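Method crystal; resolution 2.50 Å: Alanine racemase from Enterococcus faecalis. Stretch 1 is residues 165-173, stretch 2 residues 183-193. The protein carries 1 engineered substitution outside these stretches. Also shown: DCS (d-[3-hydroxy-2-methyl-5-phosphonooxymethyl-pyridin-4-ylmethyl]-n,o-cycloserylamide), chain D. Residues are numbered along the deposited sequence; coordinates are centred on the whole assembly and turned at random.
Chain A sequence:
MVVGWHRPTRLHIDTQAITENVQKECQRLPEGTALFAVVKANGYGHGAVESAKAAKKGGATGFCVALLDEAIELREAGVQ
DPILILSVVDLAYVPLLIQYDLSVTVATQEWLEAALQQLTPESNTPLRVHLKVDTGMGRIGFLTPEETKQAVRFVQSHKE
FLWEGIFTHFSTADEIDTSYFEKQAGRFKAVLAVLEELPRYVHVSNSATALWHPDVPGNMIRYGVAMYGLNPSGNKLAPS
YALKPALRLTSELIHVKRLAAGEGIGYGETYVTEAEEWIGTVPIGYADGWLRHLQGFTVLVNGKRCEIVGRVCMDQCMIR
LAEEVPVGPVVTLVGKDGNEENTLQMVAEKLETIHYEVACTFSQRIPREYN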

# COMPACT_ATOMS: atom_id res chain seq x y z
N GLY A 165 -16.59 15.74 -24.61
CA GLY A 165 -15.46 15.39 -25.44
C GLY A 165 -15.25 13.93 -25.81
O GLY A 165 -16.01 13.06 -25.41
N ILE A 166 -14.23 13.70 -26.63
CA ILE A 166 -13.85 12.36 -27.05
C ILE A 166 -12.37 12.27 -26.72
O ILE A 166 -11.66 13.28 -26.66
CB ILE A 166 -13.98 12.10 -28.58
CG1 ILE A 166 -14.51 13.34 -29.29
CG2 ILE A 166 -14.85 10.89 -28.84
CD1 ILE A 166 -13.41 14.28 -29.71
N PHE A 167 -11.90 11.06 -26.50
CA PHE A 167 -10.50 10.84 -26.19
C PHE A 167 -10.19 9.36 -26.21
O PHE A 167 -11.09 8.50 -26.21
CB PHE A 167 -10.19 11.37 -24.79
CG PHE A 167 -10.81 10.56 -23.70
CD1 PHE A 167 -10.04 9.73 -22.90
CD2 PHE A 167 -12.18 10.61 -23.49
CE1 PHE A 167 -10.63 8.95 -21.90
CE2 PHE A 167 -12.78 9.84 -22.50
CZ PHE A 167 -12.00 9.01 -21.70
N THR A 168 -8.89 9.07 -26.25
CA THR A 168 -8.41 7.71 -26.20
C THR A 168 -7.14 7.71 -25.35
O THR A 168 -6.70 8.77 -24.87
CB THR A 168 -8.11 7.16 -27.58
OG1 THR A 168 -7.96 5.74 -27.47
CG2 THR A 168 -6.82 7.74 -28.12
N HIS A 169 -6.55 6.55 -25.15
CA HIS A 169 -5.37 6.48 -24.32
C HIS A 169 -4.32 5.62 -24.98
O HIS A 169 -4.62 4.56 -25.52
CB HIS A 169 -5.75 5.91 -22.95
CG HIS A 169 -4.63 5.95 -21.95
ND1 HIS A 169 -4.07 7.12 -21.50
CD2 HIS A 169 -3.94 4.95 -21.36
CE1 HIS A 169 -3.07 6.84 -20.68
NE2 HIS A 169 -2.97 5.53 -20.58
N PHE A 170 -3.08 6.08 -24.97
CA PHE A 170 -2.01 5.33 -25.58
C PHE A 170 -1.39 4.29 -24.63
O PHE A 170 -1.40 4.48 -23.40
CB PHE A 170 -0.95 6.30 -26.08
CG PHE A 170 -1.42 7.17 -27.21
CD1 PHE A 170 -1.45 6.68 -28.51
CD2 PHE A 170 -1.79 8.49 -26.98
CE1 PHE A 170 -1.84 7.50 -29.56
CE2 PHE A 170 -2.18 9.31 -28.03
CZ PHE A 170 -2.20 8.81 -29.32
N SER A 171 -0.86 3.21 -25.20
CA SER A 171 -0.26 2.17 -24.39
C SER A 171 1.24 2.07 -24.58
O SER A 171 1.92 1.41 -23.79
CB SER A 171 -0.88 0.81 -24.70
OG SER A 171 -0.55 0.37 -26.01
N THR A 172 1.76 2.73 -25.61
CA THR A 172 3.19 2.69 -25.91
C THR A 172 3.82 4.05 -26.16
O THR A 172 4.88 4.13 -26.77
CB THR A 172 3.47 1.83 -27.17
OG1 THR A 172 2.70 2.35 -28.27
CG2 THR A 172 3.08 0.39 -26.93
N ALA A 173 3.19 5.11 -25.68
CA ALA A 173 3.71 6.46 -25.90
C ALA A 173 5.07 6.73 -25.28
O ALA A 173 5.79 7.62 -25.73
CB ALA A 173 2.71 7.49 -25.37
N LYS A 183 -0.02 3.69 -34.89
CA LYS A 183 -1.21 2.91 -35.18
C LYS A 183 -2.41 3.45 -34.41
O LYS A 183 -3.45 3.74 -34.99
CB LYS A 183 -0.98 1.44 -34.82
CG LYS A 183 -2.22 0.55 -34.94
CD LYS A 183 -1.89 -0.93 -34.73
CE LYS A 183 -0.94 -1.46 -35.82
NZ LYS A 183 -0.81 -2.96 -35.84
N GLN A 184 -2.26 3.61 -33.10
CA GLN A 184 -3.37 4.12 -32.30
C GLN A 184 -3.79 5.49 -32.81
O GLN A 184 -4.97 5.76 -32.95
CB GLN A 184 -3.01 4.21 -30.81
CG GLN A 184 -2.89 2.84 -30.14
CD GLN A 184 -2.76 2.94 -28.64
OE1 GLN A 184 -3.70 3.37 -27.95
NE2 GLN A 184 -1.61 2.55 -28.11
N ALA A 185 -2.82 6.33 -33.11
CA ALA A 185 -3.13 7.66 -33.62
C ALA A 185 -3.98 7.51 -34.89
O ALA A 185 -4.98 8.23 -35.07
CB ALA A 185 -1.84 8.41 -33.93
N GLY A 186 -3.59 6.58 -35.75
CA GLY A 186 -4.33 6.34 -36.97
C GLY A 186 -5.79 6.00 -36.69
O GLY A 186 -6.68 6.70 -37.16
N ARG A 187 -6.03 4.94 -35.93
CA ARG A 187 -7.38 4.52 -35.60
C ARG A 187 -8.21 5.66 -35.00
O ARG A 187 -9.42 5.72 -35.20
CB ARG A 187 -7.36 3.34 -34.61
CG ARG A 187 -6.80 2.03 -35.15
CD ARG A 187 -6.87 0.92 -34.09
NE ARG A 187 -6.27 -0.34 -34.53
CZ ARG A 187 -6.20 -1.44 -33.78
NH1 ARG A 187 -6.70 -1.45 -32.55
NH2 ARG A 187 -5.65 -2.55 -34.27
N PHE A 188 -7.57 6.55 -34.25
CA PHE A 188 -8.29 7.65 -33.64
C PHE A 188 -8.58 8.73 -34.65
O PHE A 188 -9.44 9.59 -34.43
CB PHE A 188 -7.52 8.24 -32.46
CG PHE A 188 -8.32 9.22 -31.65
CD1 PHE A 188 -9.42 8.80 -30.91
CD2 PHE A 188 -8.00 10.56 -31.65
CE1 PHE A 188 -10.19 9.70 -30.19
CE2 PHE A 188 -8.76 11.47 -30.93
CZ PHE A 188 -9.85 11.05 -30.20
N LYS A 189 -7.84 8.72 -35.76
CA LYS A 189 -8.08 9.71 -36.80
C LYS A 189 -9.36 9.28 -37.49
O LYS A 189 -10.26 10.09 -37.72
CB LYS A 189 -6.92 9.75 -37.80
CG LYS A 189 -6.90 11.04 -38.61
CD LYS A 189 -5.79 11.10 -39.67
CE LYS A 189 -4.39 11.26 -39.08
NZ LYS A 189 -3.72 9.98 -38.67
N ALA A 190 -9.45 7.99 -37.78
CA ALA A 190 -10.62 7.43 -38.44
C ALA A 190 -11.88 7.77 -37.66
O ALA A 190 -12.85 8.27 -38.22
CB ALA A 190 -10.47 5.92 -38.55
N VAL A 191 -11.84 7.50 -36.37
CA VAL A 191 -12.96 7.74 -35.48
C VAL A 191 -13.50 9.15 -35.63
O VAL A 191 -14.72 9.35 -35.82
CB VAL A 191 -12.58 7.50 -34.01
CG1 VAL A 191 -13.74 7.84 -33.09
CG2 VAL A 191 -12.13 6.06 -33.80
N LEU A 192 -12.63 10.13 -35.48
CA LEU A 192 -13.02 11.53 -35.58
C LEU A 192 -13.40 11.90 -37.01
O LEU A 192 -14.06 12.91 -37.25
CB LEU A 192 -11.88 12.44 -35.11
CG LEU A 192 -11.39 12.27 -33.66
CD1 LEU A 192 -10.37 13.34 -33.34
CD2 LEU A 192 -12.56 12.36 -32.71
N ALA A 193 -12.98 11.05 -37.96
CA ALA A 193 -13.22 11.27 -39.39
C ALA A 193 -14.67 11.11 -39.84
O ALA A 193 -15.09 11.67 -40.86
CB ALA A 193 -12.32 10.34 -40.20
N1 DCS D . -5.36 9.31 -19.03
C2 DCS D . -5.93 8.04 -18.68
C2A DCS D . -7.18 7.53 -19.36
C3 DCS D . -5.27 7.29 -17.70
O3 DCS D . -5.74 6.08 -17.31
C4 DCS D . -4.07 7.84 -17.08
C4A DCS D . -3.35 7.03 -16.02
C5 DCS D . -3.58 9.15 -17.51
C6 DCS D . -4.24 9.84 -18.47
C5A DCS D . -2.34 9.79 -16.94
O4P DCS D . -1.21 9.02 -17.33
P DCS D . 0.30 9.34 -16.94
O1P DCS D . 0.61 10.63 -17.52
O2P DCS D . 0.43 9.34 -15.49
O3P DCS D . 1.14 8.30 -17.54
N DCS D . -2.94 5.68 -16.57
CA DCS D . -2.25 4.75 -15.77
C DCS D . -2.82 3.58 -15.19
O DCS D . -4.13 3.20 -15.28
ND DCS D . -1.88 2.94 -14.55
OG DCS D . -0.70 3.64 -14.68
CB DCS D . -0.93 4.74 -15.42

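A short strand and the loop that follows it lie against one side of a helix, running nearly antiparallel to it (154° between strand and helix directions), so that I166, T168 and F170 fall opposite L192, F188 and Q184 in turn. The contact is mostly apolar and buries 424 Å².

Alternation along the extended chain sets the pattern. The CA-to-CB bonds of I166 and T168 point toward the helix, while those of F167 and H169 point away; H169, with chi1 t, instead lays one face of its imidazole against the bound cofactor adduct, ND1 standing 3.5 Å from C2 of DCS.

F188 fills the middle. Its chi1 is t, and one face of its ring receives CG2 of T168, while the ring edge meets the backbone carbonyl carbon of I166. T168 suits this position because its two branches differ: the methyl packs on the aromatic ring, and OG1 is hydrogen-bonded elsewhere in the structure.

At one end, CD1 of I166 reaches CD2 of L192 at 3.7 Å. L192 leaves its helix sideways, but its m,t conformation brings its tip nearer the strand. I166 has a chi1 of -1°, between the usual wells, an eclipsed and normally strained arrangement.

At the other end F170 also starts sideways, and chi1 m carries its ring to the helix, where CE1 lies 3.7 Å from CB of Q184 and the ring edge faces N of A185. The methyl of A185 lies 4.5 Å from CE1 of F170 (CB to CE1), a loose apolar contact.

Q184, the residue most covered here, reaches m,t across from the helix to the loop, with CB beside the ring of F170 and the amide near polar atoms of H169 and S171. The amide is probably turned over in the model, so its individual contacts remain open. Exposed K183 and K189 take no part.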